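Local atomic coordinates of putative SnoaL-like polyketide cyclase (Shewanella denitrificans, PDB entry 3LZA), a protein that is of uncharacterised function but probably resembles SnoaL-like polyketide cyclases, with an NTF2-type fold whose curved sheet may enclose a small-molecule pocket. Residues A[85-90]-A[125-130]; A[35-40]-A[46-51]; A[17-20]-A[26-29]; A[77-82]-A[115-120]. One frame throughout, in Å; residues are numbered along the deposited sequence.

Interaction 1 of 4, residues A[85-90]-A[125-130]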
loop_
_atom_site.group_PDB
_atom_site.type_symbol
_atom_site.label_atom_id
_atom_site.label_comp_id
_atom_site.label_asym_id
_atom_site.label_seq_id
_atom_site.Cartn_x
_atom_site.Cartn_y
_atom_site.Cartn_z
ATOM N N GLY A 85 -7.284 5.107 1.016
ATOM C CA GLY A 85 -8.183 6.228 0.935
ATOM C C GLY A 85 -7.597 7.469 0.304
ATOM O O GLY A 85 -6.822 7.398 -0.646
ATOM N N ASN A 86 -8.019 8.613 0.826
ATOM C CA ASN A 86 -7.469 9.892 0.409
ATOM C C ASN A 86 -7.330 10.856 1.586
ATOM O O ASN A 86 -8.144 10.881 2.534
ATOM C CB ASN A 86 -8.231 10.503 -0.771
ATOM C CG ASN A 86 -9.507 11.155 -0.374
ATOM O OD1 ASN A 86 -9.518 12.297 0.158
ATOM N ND2 ASN A 86 -10.614 10.479 -0.654
ATOM N N TYR A 87 -6.269 11.631 1.520
ATOM C CA TYR A 87 -6.026 12.667 2.489
ATOM C C TYR A 87 -6.525 13.999 1.927
ATOM O O TYR A 87 -6.096 14.429 0.849
ATOM C CB TYR A 87 -4.518 12.743 2.726
ATOM C CG TYR A 87 -3.975 11.658 3.627
ATOM C CD1 TYR A 87 -3.574 10.422 3.110
ATOM C CD2 TYR A 87 -3.800 11.887 5.002
ATOM C CE1 TYR A 87 -3.055 9.438 3.947
ATOM C CE2 TYR A 87 -3.281 10.882 5.849
ATOM C CZ TYR A 87 -2.883 9.680 5.297
ATOM O OH TYR A 87 -2.350 8.704 6.118
ATOM N N HIS A 88 -7.414 14.688 2.638
ATOM C CA HIS A 88 -7.740 16.050 2.210
ATOM C C HIS A 88 -7.063 17.057 3.143
ATOM O O HIS A 88 -6.954 16.863 4.370
ATOM C CB HIS A 88 -9.239 16.253 2.149
ATOM C CG HIS A 88 -9.622 17.683 2.028
ATOM N ND1 HIS A 88 -9.788 18.499 3.123
ATOM C CD2 HIS A 88 -9.746 18.476 0.939
ATOM C CE1 HIS A 88 -10.066 19.723 2.713
ATOM N NE2 HIS A 88 -10.056 19.727 1.394
ATOM N N LEU A 89 -6.508 18.108 2.549
ATOM C CA LEU A 89 -5.850 19.137 3.295
ATOM C C LEU A 89 -6.317 20.511 2.773
ATOM O O LEU A 89 -6.400 20.769 1.537
ATOM C CB LEU A 89 -4.326 18.980 3.256
ATOM C CG LEU A 89 -3.589 19.938 4.185
ATOM C CD1 LEU A 89 -2.257 19.316 4.658
ATOM C CD2 LEU A 89 -3.370 21.359 3.552
ATOM N N ARG A 90 -6.684 21.386 3.706
ATOM C CA ARG A 90 -6.998 22.784 3.365
ATOM C C ARG A 90 -6.188 23.711 4.229
ATOM O O ARG A 90 -6.192 23.572 5.433
ATOM C CB ARG A 90 -8.470 23.084 3.544
ATOM C CG ARG A 90 -8.890 24.506 3.069
ATOM C CD ARG A 90 -10.373 24.776 3.308
ATOM N NE ARG A 90 -10.744 26.116 2.833
ATOM C CZ ARG A 90 -10.851 26.482 1.556
ATOM N NH1 ARG A 90 -10.644 25.629 0.561
ATOM N NH2 ARG A 90 -11.187 27.724 1.264
ATOM N N GLN A 125 5.384 3.442 10.286
ATOM C CA GLN A 125 4.328 3.926 9.424
ATOM C C GLN A 125 4.934 4.050 8.027
ATOM O O GLN A 125 6.028 4.604 7.892
ATOM C CB GLN A 125 3.810 5.309 9.859
ATOM C CG GLN A 125 2.819 5.892 8.864
ATOM C CD GLN A 125 2.093 7.166 9.313
ATOM O OE1 GLN A 125 2.169 7.556 10.465
ATOM N NE2 GLN A 125 1.349 7.803 8.384
ATOM N N VAL A 126 4.228 3.541 7.020
ATOM C CA VAL A 126 4.648 3.698 5.633
ATOM C C VAL A 126 3.525 4.359 4.831
ATOM O O VAL A 126 2.389 3.880 4.796
ATOM C CB VAL A 126 5.108 2.416 4.932
ATOM C CG1 VAL A 126 5.699 2.826 3.536
ATOM C CG2 VAL A 126 6.194 1.689 5.765
ATOM N N ASP A 127 3.861 5.495 4.219
ATOM C CA ASP A 127 2.927 6.204 3.362
ATOM C C ASP A 127 3.305 6.014 1.932
ATOM O O ASP A 127 4.479 6.096 1.584
ATOM C CB ASP A 127 2.869 7.714 3.665
ATOM C CG ASP A 127 2.102 8.058 4.899
ATOM O OD1 ASP A 127 1.451 7.178 5.549
ATOM O OD2 ASP A 127 2.178 9.250 5.252
ATOM N N LEU A 128 2.298 5.751 1.090
ATOM C CA LEU A 128 2.466 5.785 -0.359
ATOM C C LEU A 128 1.438 6.814 -0.871
ATOM O O LEU A 128 0.245 6.575 -0.809
ATOM C CB LEU A 128 2.209 4.391 -0.983
ATOM C CG LEU A 128 3.128 3.210 -0.628
ATOM C CD1 LEU A 128 2.459 1.857 -0.861
ATOM C CD2 LEU A 128 4.405 3.325 -1.451
HETATM N N MSE A 129 1.894 7.982 -1.347
HETATM C CA MSE A 129 1.014 9.084 -1.669
HETATM C C MSE A 129 1.051 9.365 -3.146
HETATM O O MSE A 129 2.118 9.293 -3.782
HETATM C CB MSE A 129 1.410 10.344 -0.908
HETATM C CG MSE A 129 1.500 10.217 0.582
HETATM SE SE MSE A 129 -0.308 10.106 1.321
HETATM C CE MSE A 129 -0.956 11.748 0.703
ATOM N N ASP A 130 -0.112 9.695 -3.717
ATOM C CA ASP A 130 -0.204 10.043 -5.135
ATOM C C ASP A 130 0.144 11.537 -5.353
ATOM O O ASP A 130 -0.735 12.396 -5.491
ATOM C CB ASP A 130 -1.597 9.688 -5.664
ATOM C CG ASP A 130 -1.812 9.985 -7.120
ATOM O OD1 ASP A 130 -0.892 10.404 -7.867
ATOM O OD2 ASP A 130 -2.982 9.826 -7.538
HETATM O O HOH W 1 0.096 10.211 7.021
#
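Tyr87 reaches across the hollow of the curved sheet to Met129, and the apolar part of this contact is a Met-aromatic pair. Met129, present as selenomethionine, brings SE to 3.7 Å from Tyr87 CD1, standing 44° off the ring normal. Its chain is bent at chi2 and chi3, which lays CE 3.8 Å from the same ring carbon, Tyr87 CD1. Phe69 stacks on the tyrosine ring.

Tyr87 OH and Asp127 OD1, 4.1 Å apart, are too distant for a direct bond, and the two side chains are bridged twice. A water lies 3.0 Å from Tyr87 OH, donates to Asp127 OD2 over 2.9 Å and accepts a weak bond from Gln125 NE2; Thr111 OG1 bonds to both Tyr87 OH and Asp127 OD1. Within strand 125-129, Gln125 NE2 donates to Asp127 OD1, a straight bond of 2.9 Å (166°) on the syn side of the carboxylate, tilted 27° out of its plane, and Tyr16 bonds to Gln125 OE1.

Buried polar groups are thus satisfied by one another, by Thr111 and Tyr16, and by a bound water, while the selenium packs obliquely against the ring. Such a polar interior is consistent with a SnoaL-like pocket.

Interaction 2 of 4, residues A[35-40]-A[46-51]; sequences DSVFYD and KYIGTR
Lys46 lays its ammonium over the ring of Tyr39, a cation-pi contact between cross-strand neighbours. NZ sits 3.8 Å from the Tyr39 ring centroid and 8° off its normal, while Lys46 CE covers the same face nearer the border, 3.8 Å from Tyr39 CD1. The lysine first runs extended, then bends at chi3 and again at chi4, and the two bends together set NZ over the ring. On its way the chain crosses Val37 obliquely: Lys46 CG is only 3.4 Å from Val37 CG1, a tight carbon pair. Exchanging Tyr39 for a serine removes the ring and would probably leave the Lys46 ammonium without its aromatic partner, free to swing away from the strand. Val37 also meets Ile48 on this face, CG2 to CG1 at 4.2 Å.

Phe38 and Tyr47 point to the other face. They touch through CB atoms 4.3 Å apart, and their rings then part, since CG is anti to the backbone N in Phe38 but beside it in Tyr47. Phe38 N donates to Tyr47 O and Tyr47 N to Phe38 O, both at 2.9 Å, making this the hydrogen-bonded pair of the antiparallel hairpin. Beyond the paired strands, Gly49 N donates to Ser36 O at 2.8 Å, and Gly49 is also the N-cap of helix 50-61.

That helix covers the Phe38 and Tyr47 face with Ile53, and Phe56 stacks on Tyr47. Strand 37-40 pairs on its other side with strand 122-129, through backbone bonds to Thr123, Gln125 and Asp127, which leaves strand 45-48 outermost in the sheet of this chain.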
loop_
_atom_site.group_PDB
_atom_site.type_symbol
_atom_site.label_atom_id
_atom_site.label_comp_id
_atom_site.label_asym_id
_atom_site.label_seq_id
_atom_site.Cartn_x
_atom_site.Cartn_y
_atom_site.Cartn_z
ATOM N N ASP A 35 12.540 4.804 18.547
ATOM C CA ASP A 35 12.837 3.998 17.364
ATOM C C ASP A 35 11.724 3.959 16.324
ATOM O O ASP A 35 11.855 3.268 15.315
ATOM C CB ASP A 35 13.172 2.607 17.823
ATOM C CG ASP A 35 14.319 2.623 18.817
ATOM O OD1 ASP A 35 15.270 3.421 18.571
ATOM O OD2 ASP A 35 14.230 1.918 19.831
ATOM N N SER A 36 10.639 4.692 16.564
ATOM C CA SER A 36 9.502 4.742 15.611
ATOM C C SER A 36 9.965 5.389 14.301
ATOM O O SER A 36 10.654 6.426 14.306
ATOM C CB SER A 36 8.335 5.545 16.209
ATOM O OG SER A 36 7.807 4.966 17.389
ATOM N N VAL A 37 9.567 4.790 13.185
ATOM C CA VAL A 37 9.899 5.301 11.858
ATOM C C VAL A 37 8.650 5.718 11.130
ATOM O O VAL A 37 7.690 4.956 11.070
ATOM C CB VAL A 37 10.704 4.227 11.043
ATOM C CG1 VAL A 37 11.010 4.723 9.641
ATOM C CG2 VAL A 37 12.028 3.825 11.815
ATOM N N PHE A 38 8.672 6.961 10.618
ATOM C CA PHE A 38 7.638 7.559 9.749
ATOM C C PHE A 38 8.280 7.712 8.391
ATOM O O PHE A 38 9.075 8.605 8.186
ATOM C CB PHE A 38 7.196 8.952 10.290
ATOM C CG PHE A 38 5.925 9.476 9.695
ATOM C CD1 PHE A 38 5.734 9.533 8.329
ATOM C CD2 PHE A 38 4.892 9.943 10.531
ATOM C CE1 PHE A 38 4.526 10.028 7.784
ATOM C CE2 PHE A 38 3.686 10.444 9.976
ATOM C CZ PHE A 38 3.519 10.465 8.617
ATOM N N TYR A 39 7.916 6.803 7.475
ATOM C CA TYR A 39 8.512 6.650 6.183
ATOM C C TYR A 39 7.503 6.980 5.076
ATOM O O TYR A 39 6.511 6.295 4.918
ATOM C CB TYR A 39 8.991 5.200 6.022
ATOM C CG TYR A 39 9.719 4.820 4.744
ATOM C CD1 TYR A 39 10.476 5.733 4.011
ATOM C CD2 TYR A 39 9.683 3.519 4.299
ATOM C CE1 TYR A 39 11.167 5.338 2.880
ATOM C CE2 TYR A 39 10.339 3.124 3.145
ATOM C CZ TYR A 39 11.062 4.041 2.438
ATOM O OH TYR A 39 11.754 3.624 1.347
ATOM N N ASP A 40 7.796 7.998 4.280
ATOM C CA ASP A 40 7.026 8.207 3.070
ATOM C C ASP A 40 7.843 7.605 1.930
ATOM O O ASP A 40 8.819 8.238 1.464
ATOM C CB ASP A 40 6.762 9.680 2.798
ATOM C CG ASP A 40 5.814 9.880 1.620
ATOM O OD1 ASP A 40 6.034 9.232 0.572
ATOM O OD2 ASP A 40 4.854 10.655 1.750
ATOM N N LYS A 46 12.219 10.002 5.652
ATOM C CA LYS A 46 12.043 9.288 6.893
ATOM C C LYS A 46 12.269 10.203 8.119
ATOM O O LYS A 46 13.277 10.916 8.223
ATOM C CB LYS A 46 12.986 8.116 6.898
ATOM C CG LYS A 46 12.678 7.024 7.823
ATOM C CD LYS A 46 13.598 5.817 7.534
ATOM C CE LYS A 46 13.612 5.459 6.074
ATOM N NZ LYS A 46 13.391 4.022 5.885
ATOM N N TYR A 47 11.336 10.145 9.053
ATOM C CA TYR A 47 11.475 10.812 10.346
ATOM C C TYR A 47 11.461 9.769 11.464
ATOM O O TYR A 47 10.609 8.887 11.485
ATOM C CB TYR A 47 10.364 11.853 10.502
ATOM C CG TYR A 47 10.504 12.917 9.437
ATOM C CD1 TYR A 47 11.423 13.953 9.570
ATOM C CD2 TYR A 47 9.775 12.830 8.248
ATOM C CE1 TYR A 47 11.574 14.901 8.567
ATOM C CE2 TYR A 47 9.924 13.778 7.246
ATOM C CZ TYR A 47 10.804 14.792 7.393
ATOM O OH TYR A 47 10.940 15.719 6.384
ATOM N N ILE A 48 12.412 9.860 12.382
ATOM C CA ILE A 48 12.642 8.779 13.330
ATOM C C ILE A 48 12.613 9.266 14.769
ATOM O O ILE A 48 13.335 10.181 15.143
ATOM C CB ILE A 48 13.996 8.059 13.038
ATOM C CG1 ILE A 48 14.028 7.539 11.579
ATOM C CG2 ILE A 48 14.161 6.891 14.007
ATOM C CD1 ILE A 48 15.357 7.170 11.074
ATOM N N GLY A 49 11.802 8.606 15.595
ATOM C CA GLY A 49 11.670 8.946 17.012
ATOM C C GLY A 49 10.625 10.025 17.294
ATOM O O GLY A 49 10.340 10.847 16.445
ATOM N N THR A 50 10.048 9.969 18.493
ATOM C CA THR A 50 9.031 10.911 18.983
ATOM C C THR A 50 9.368 12.357 18.659
ATOM O O THR A 50 8.601 13.071 18.015
ATOM C CB THR A 50 8.826 10.736 20.517
ATOM O OG1 THR A 50 8.625 9.356 20.797
ATOM C CG2 THR A 50 7.623 11.528 20.993
ATOM N N ARG A 51 10.524 12.802 19.097
ATOM C CA ARG A 51 10.858 14.211 18.935
ATOM C C ARG A 51 10.963 14.665 17.461
ATOM O O ARG A 51 10.477 15.730 17.123
ATOM C CB ARG A 51 12.134 14.517 19.682
ATOM C CG ARG A 51 11.993 14.498 21.199
ATOM C CD ARG A 51 13.214 15.097 21.856
ATOM N NE ARG A 51 13.140 15.109 23.318
ATOM C CZ ARG A 51 13.933 15.820 24.121
ATOM N NH1 ARG A 51 14.900 16.612 23.633
ATOM N NH2 ARG A 51 13.760 15.736 25.436
#

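Interaction 3 of 4, residues A[17-20]-A[26-29]; sequences IKAL and QTLS
Ala19 and Leu28 bring two consecutive helices within close range, their CA atoms 5.2 Å apart. The tight part of the contact is built on the small alanine methyl: Ala19 CB lies 4.0 Å from Leu28 CB and 3.7 Å from Leu28 N, so it rests against the backbone of the second helix as well as its side chain. Beside it Leu20 and Leu28 lie alongside each other, pointing the same way, with Leu20 CD1 4.0 Å from Leu28 CD2. In Leu28, CG is anti to the backbone N (chi1 -168°), which sends its branches to the first helix; CD1 reaches to 3.9 Å from Leu20 N. With an alanine in place of Leu28 both branches are gone, and Leu20 would probably lose its partner across the contact, though still touched by Leu57, while a gap would be likely to open toward helix 50-61.

Toward solvent the contact thins. Thr27 offers only its methyl branch, CG2 being 3.7 Å from Ala19 CB, while its OG1 turns to Asp24. Close by, the carbonyl of Gln26 takes a bond from Ser29 OG. On the buried side, Leu57 of helix 50-61 touches both leucines, and Ile54 touches Leu28.

The joint between helices 8-21 and 25-29 is therefore purely apolar across the two segments, while polar groups at its border find partners close by in sequence. The junction of these consecutive helices is made by close apolar packing, and a methyl-sized residue at its closest point lets the backbones come near.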
loop_
_atom_site.group_PDB
_atom_site.type_symbol
_atom_site.label_atom_id
_atom_site.label_comp_id
_atom_site.label_asym_id
_atom_site.label_seq_id
_atom_site.Cartn_x
_atom_site.Cartn_y
_atom_site.Cartn_z
ATOM N N ILE A 17 -4.541 7.593 13.857
ATOM C CA ILE A 17 -4.950 8.502 12.771
ATOM C C ILE A 17 -5.810 9.680 13.314
ATOM O O ILE A 17 -5.729 10.795 12.855
ATOM C CB ILE A 17 -5.707 7.714 11.663
ATOM C CG1 ILE A 17 -4.729 6.773 10.928
ATOM C CG2 ILE A 17 -6.458 8.636 10.716
ATOM C CD1 ILE A 17 -3.634 7.461 10.187
ATOM N N LYS A 18 -6.655 9.433 14.283
ATOM C CA LYS A 18 -7.433 10.533 14.851
ATOM C C LYS A 18 -6.505 11.608 15.459
ATOM O O LYS A 18 -6.645 12.828 15.154
ATOM C CB LYS A 18 -8.417 9.972 15.892
ATOM C CG LYS A 18 -9.328 11.016 16.536
ATOM C CD LYS A 18 -10.362 10.295 17.444
ATOM C CE LYS A 18 -11.357 11.276 18.051
ATOM N NZ LYS A 18 -10.713 12.447 18.618
ATOM N N ALA A 19 -5.520 11.166 16.249
ATOM C CA ALA A 19 -4.559 12.087 16.892
ATOM C C ALA A 19 -3.732 12.824 15.825
ATOM O O ALA A 19 -3.524 14.030 15.912
ATOM C CB ALA A 19 -3.651 11.328 17.938
ATOM N N LEU A 20 -3.272 12.112 14.804
ATOM C CA LEU A 20 -2.470 12.740 13.760
ATOM C C LEU A 20 -3.286 13.794 13.053
ATOM O O LEU A 20 -2.766 14.904 12.758
ATOM C CB LEU A 20 -1.993 11.681 12.720
ATOM C CG LEU A 20 -1.264 12.144 11.440
ATOM C CD1 LEU A 20 0.025 12.800 11.772
ATOM C CD2 LEU A 20 -1.067 10.929 10.427
ATOM N N GLN A 26 0.012 15.640 22.012
ATOM C CA GLN A 26 0.075 15.006 23.308
ATOM C C GLN A 26 -0.402 13.584 23.145
ATOM O O GLN A 26 0.284 12.657 23.556
ATOM C CB GLN A 26 -0.758 15.775 24.364
ATOM C CG GLN A 26 -0.237 17.178 24.717
ATOM C CD GLN A 26 -0.663 18.263 23.728
ATOM O OE1 GLN A 26 -1.715 18.145 23.079
ATOM N NE2 GLN A 26 0.159 19.318 23.593
ATOM N N THR A 27 -1.556 13.390 22.511
ATOM C CA THR A 27 -2.047 12.034 22.260
ATOM C C THR A 27 -1.154 11.289 21.285
ATOM O O THR A 27 -0.866 10.137 21.510
ATOM C CB THR A 27 -3.502 12.054 21.733
ATOM O OG1 THR A 27 -4.296 12.728 22.688
ATOM C CG2 THR A 27 -4.097 10.630 21.519
ATOM N N LEU A 28 -0.725 11.929 20.199
ATOM C CA LEU A 28 0.071 11.243 19.193
ATOM C C LEU A 28 1.394 10.695 19.791
ATOM O O LEU A 28 1.795 9.531 19.516
ATOM C CB LEU A 28 0.305 12.152 17.965
ATOM C CG LEU A 28 0.861 11.480 16.724
ATOM C CD1 LEU A 28 -0.083 10.344 16.258
ATOM C CD2 LEU A 28 1.114 12.486 15.634
ATOM N N SER A 29 2.036 11.501 20.644
ATOM C CA SER A 29 3.306 11.135 21.237
ATOM C C SER A 29 3.234 9.868 22.042
ATOM O O SER A 29 4.242 9.196 22.120
ATOM C CB SER A 29 3.893 12.235 22.140
ATOM O OG SER A 29 3.141 12.434 23.309
#

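Interaction 4 of 4, residues A[77-82]-A[115-120]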
loop_
_atom_site.group_PDB
_atom_site.type_symbol
_atom_site.label_atom_id
_atom_site.label_comp_id
_atom_site.label_asym_id
_atom_site.label_seq_id
_atom_site.Cartn_x
_atom_site.Cartn_y
_atom_site.Cartn_z
ATOM N N THR A 77 -3.373 -7.793 9.223
ATOM C CA THR A 77 -2.833 -9.109 9.551
ATOM C C THR A 77 -1.981 -8.901 10.801
ATOM O O THR A 77 -0.968 -8.201 10.759
ATOM C CB THR A 77 -1.992 -9.744 8.416
ATOM O OG1 THR A 77 -2.846 -10.071 7.311
ATOM C CG2 THR A 77 -1.267 -11.019 8.938
ATOM N N GLY A 78 -2.439 -9.444 11.927
ATOM C CA GLY A 78 -1.805 -9.129 13.209
ATOM C C GLY A 78 -1.657 -7.604 13.356
ATOM O O GLY A 78 -2.595 -6.839 13.062
ATOM N N PRO A 79 -0.477 -7.155 13.816
ATOM C CA PRO A 79 -0.272 -5.732 14.124
ATOM C C PRO A 79 0.016 -4.840 12.931
ATOM O O PRO A 79 0.222 -3.624 13.122
ATOM C CB PRO A 79 0.927 -5.759 15.082
ATOM C CG PRO A 79 1.639 -6.999 14.804
ATOM C CD PRO A 79 0.680 -7.975 14.198
ATOM N N LEU A 80 0.003 -5.406 11.722
ATOM C CA LEU A 80 0.117 -4.621 10.486
ATOM C C LEU A 80 -1.245 -4.211 9.987
ATOM O O LEU A 80 -2.025 -5.069 9.570
ATOM C CB LEU A 80 0.821 -5.420 9.382
ATOM C CG LEU A 80 1.070 -4.737 8.044
ATOM C CD1 LEU A 80 2.049 -3.573 8.208
ATOM C CD2 LEU A 80 1.548 -5.759 6.995
ATOM N N VAL A 81 -1.479 -2.892 9.913
ATOM C CA VAL A 81 -2.782 -2.409 9.569
ATOM C C VAL A 81 -2.622 -1.644 8.269
ATOM O O VAL A 81 -1.684 -0.865 8.100
ATOM C CB VAL A 81 -3.432 -1.515 10.704
ATOM C CG1 VAL A 81 -4.852 -1.019 10.298
ATOM C CG2 VAL A 81 -3.550 -2.289 12.029
ATOM N N VAL A 82 -3.547 -1.871 7.339
ATOM C CA VAL A 82 -3.452 -1.225 6.011
ATOM C C VAL A 82 -4.693 -0.383 5.767
ATOM O O VAL A 82 -5.809 -0.860 5.939
ATOM C CB VAL A 82 -3.343 -2.307 4.855
ATOM C CG1 VAL A 82 -3.243 -1.644 3.467
ATOM C CG2 VAL A 82 -2.157 -3.185 5.075
ATOM N N PHE A 115 2.335 -1.813 14.655
ATOM C CA PHE A 115 2.502 -1.612 16.085
ATOM C C PHE A 115 3.199 -2.801 16.714
ATOM O O PHE A 115 3.156 -3.901 16.172
ATOM C CB PHE A 115 1.130 -1.423 16.748
ATOM C CG PHE A 115 0.386 -0.242 16.230
ATOM C CD1 PHE A 115 0.611 1.030 16.758
ATOM C CD2 PHE A 115 -0.505 -0.384 15.183
ATOM C CE1 PHE A 115 -0.052 2.139 16.247
ATOM C CE2 PHE A 115 -1.173 0.731 14.668
ATOM C CZ PHE A 115 -0.946 1.985 15.201
ATOM N N ASP A 116 3.903 -2.558 17.812
ATOM C CA ASP A 116 4.435 -3.624 18.627
ATOM C C ASP A 116 3.253 -4.098 19.488
ATOM O O ASP A 116 2.693 -3.298 20.248
ATOM C CB ASP A 116 5.620 -3.082 19.452
ATOM C CG ASP A 116 6.144 -4.075 20.480
ATOM O OD1 ASP A 116 5.428 -5.015 20.858
ATOM O OD2 ASP A 116 7.294 -3.894 20.944
ATOM N N PRO A 117 2.868 -5.386 19.377
ATOM C CA PRO A 117 1.622 -5.765 20.072
ATOM C C PRO A 117 1.746 -5.800 21.585
ATOM O O PRO A 117 0.730 -5.825 22.285
ATOM C CB PRO A 117 1.293 -7.164 19.508
ATOM C CG PRO A 117 2.607 -7.726 19.009
ATOM C CD PRO A 117 3.453 -6.503 18.610
ATOM N N ASN A 118 2.971 -5.765 22.101
ATOM C CA ASN A 118 3.147 -5.768 23.535
ATOM C C ASN A 118 3.186 -4.371 24.184
ATOM O O ASN A 118 2.847 -4.237 25.344
ATOM C CB ASN A 118 4.378 -6.592 23.893
ATOM C CG ASN A 118 4.084 -7.604 24.984
ATOM O OD1 ASN A 118 3.158 -8.422 24.847
ATOM N ND2 ASN A 118 4.835 -7.544 26.077
ATOM N N THR A 119 3.580 -3.340 23.443
ATOM C CA THR A 119 3.626 -1.964 23.967
ATOM C C THR A 119 2.545 -1.042 23.335
ATOM O O THR A 119 2.287 0.067 23.826
ATOM C CB THR A 119 5.001 -1.308 23.702
ATOM O OG1 THR A 119 5.157 -1.128 22.294
ATOM C CG2 THR A 119 6.150 -2.159 24.220
ATOM N N GLN A 120 1.929 -1.501 22.250
ATOM C CA GLN A 120 0.986 -0.678 21.461
ATOM C C GLN A 120 1.609 0.626 20.946
ATOM O O GLN A 120 0.904 1.587 20.652
ATOM C CB GLN A 120 -0.303 -0.393 22.255
ATOM C CG GLN A 120 -0.980 -1.654 22.797
ATOM C CD GLN A 120 -2.492 -1.512 22.911
ATOM O OE1 GLN A 120 -2.988 -0.636 23.622
ATOM N NE2 GLN A 120 -3.233 -2.359 22.189
#
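Each ring lies against the other residue's carbonyl oxygen: Pro79 O approaches the Phe115 ring, and Phe115 O the Pro79 ring. Pro79 O comes to the phenyl ring obliquely, 3.9 Å from Phe115 CD2, and Leu12 and Leu122 also pack on that side chain. Phe115 has CG beside its backbone N (chi1 -61°), which sets the ring next to the carbonyl that its own N-H uses: Phe115 N donates to Pro79 O over 3.2 Å. The bond is straight at hydrogen (164°), yet the donor stands above the carbonyl plane, 37° out of it.

In return, Pro79 CB is 3.1 Å from Phe115 O, a close carbon-oxygen approach, and Pro79 CG touches Pro117 CD at 4.2 Å, so two prolines meet on the more exposed side.

Each partner is shaped by its own turn. A type II' beta turn from Thr77 to Leu80, with Gly78 and Pro79 at its corners, presents the proline ring; a side chain on Gly78 would run into Pro79 CD. On the other segment, Asp116 OD1 accepts from Asn118 N at 2.9 Å, an Asx turn, and Gln120 N donates to Asp116 O at 2.8 Å, curling the loop after Phe115.

The contact lies at the end of the sheet, where the hairpin turn between strands 66-77 and 80-93 meets the exit of strand 102-115. Val81 carries the pairing on through backbone bonding with Leu113, helix 8-21 covers the Phe115 and Val81 side, and Thr77 and Leu80 pack on Thr42 and Lys41 of the second subunit.

Overall arrangement
From the N terminus, interaction 3 closes first, packing helix 25-29 against helix 8-21. Interaction 2 follows in series, closing the hairpin of strands 37-40 and 45-48; the two touch where Thr50 packs on Ser29. The remaining pair cross: segment 85-90 opens before 115-120 has closed interaction 4, and 125-130 then closes interaction 1. Both use strand 80-93, and their centres lie about 20 Å apart, interaction 4 toward the sheet's end and interaction 1 over its buried hollow. The neighbouring strands 122-129 and 37-40 join interaction 1 to interaction 2. Interactions 1 and 4 also touch the second subunit.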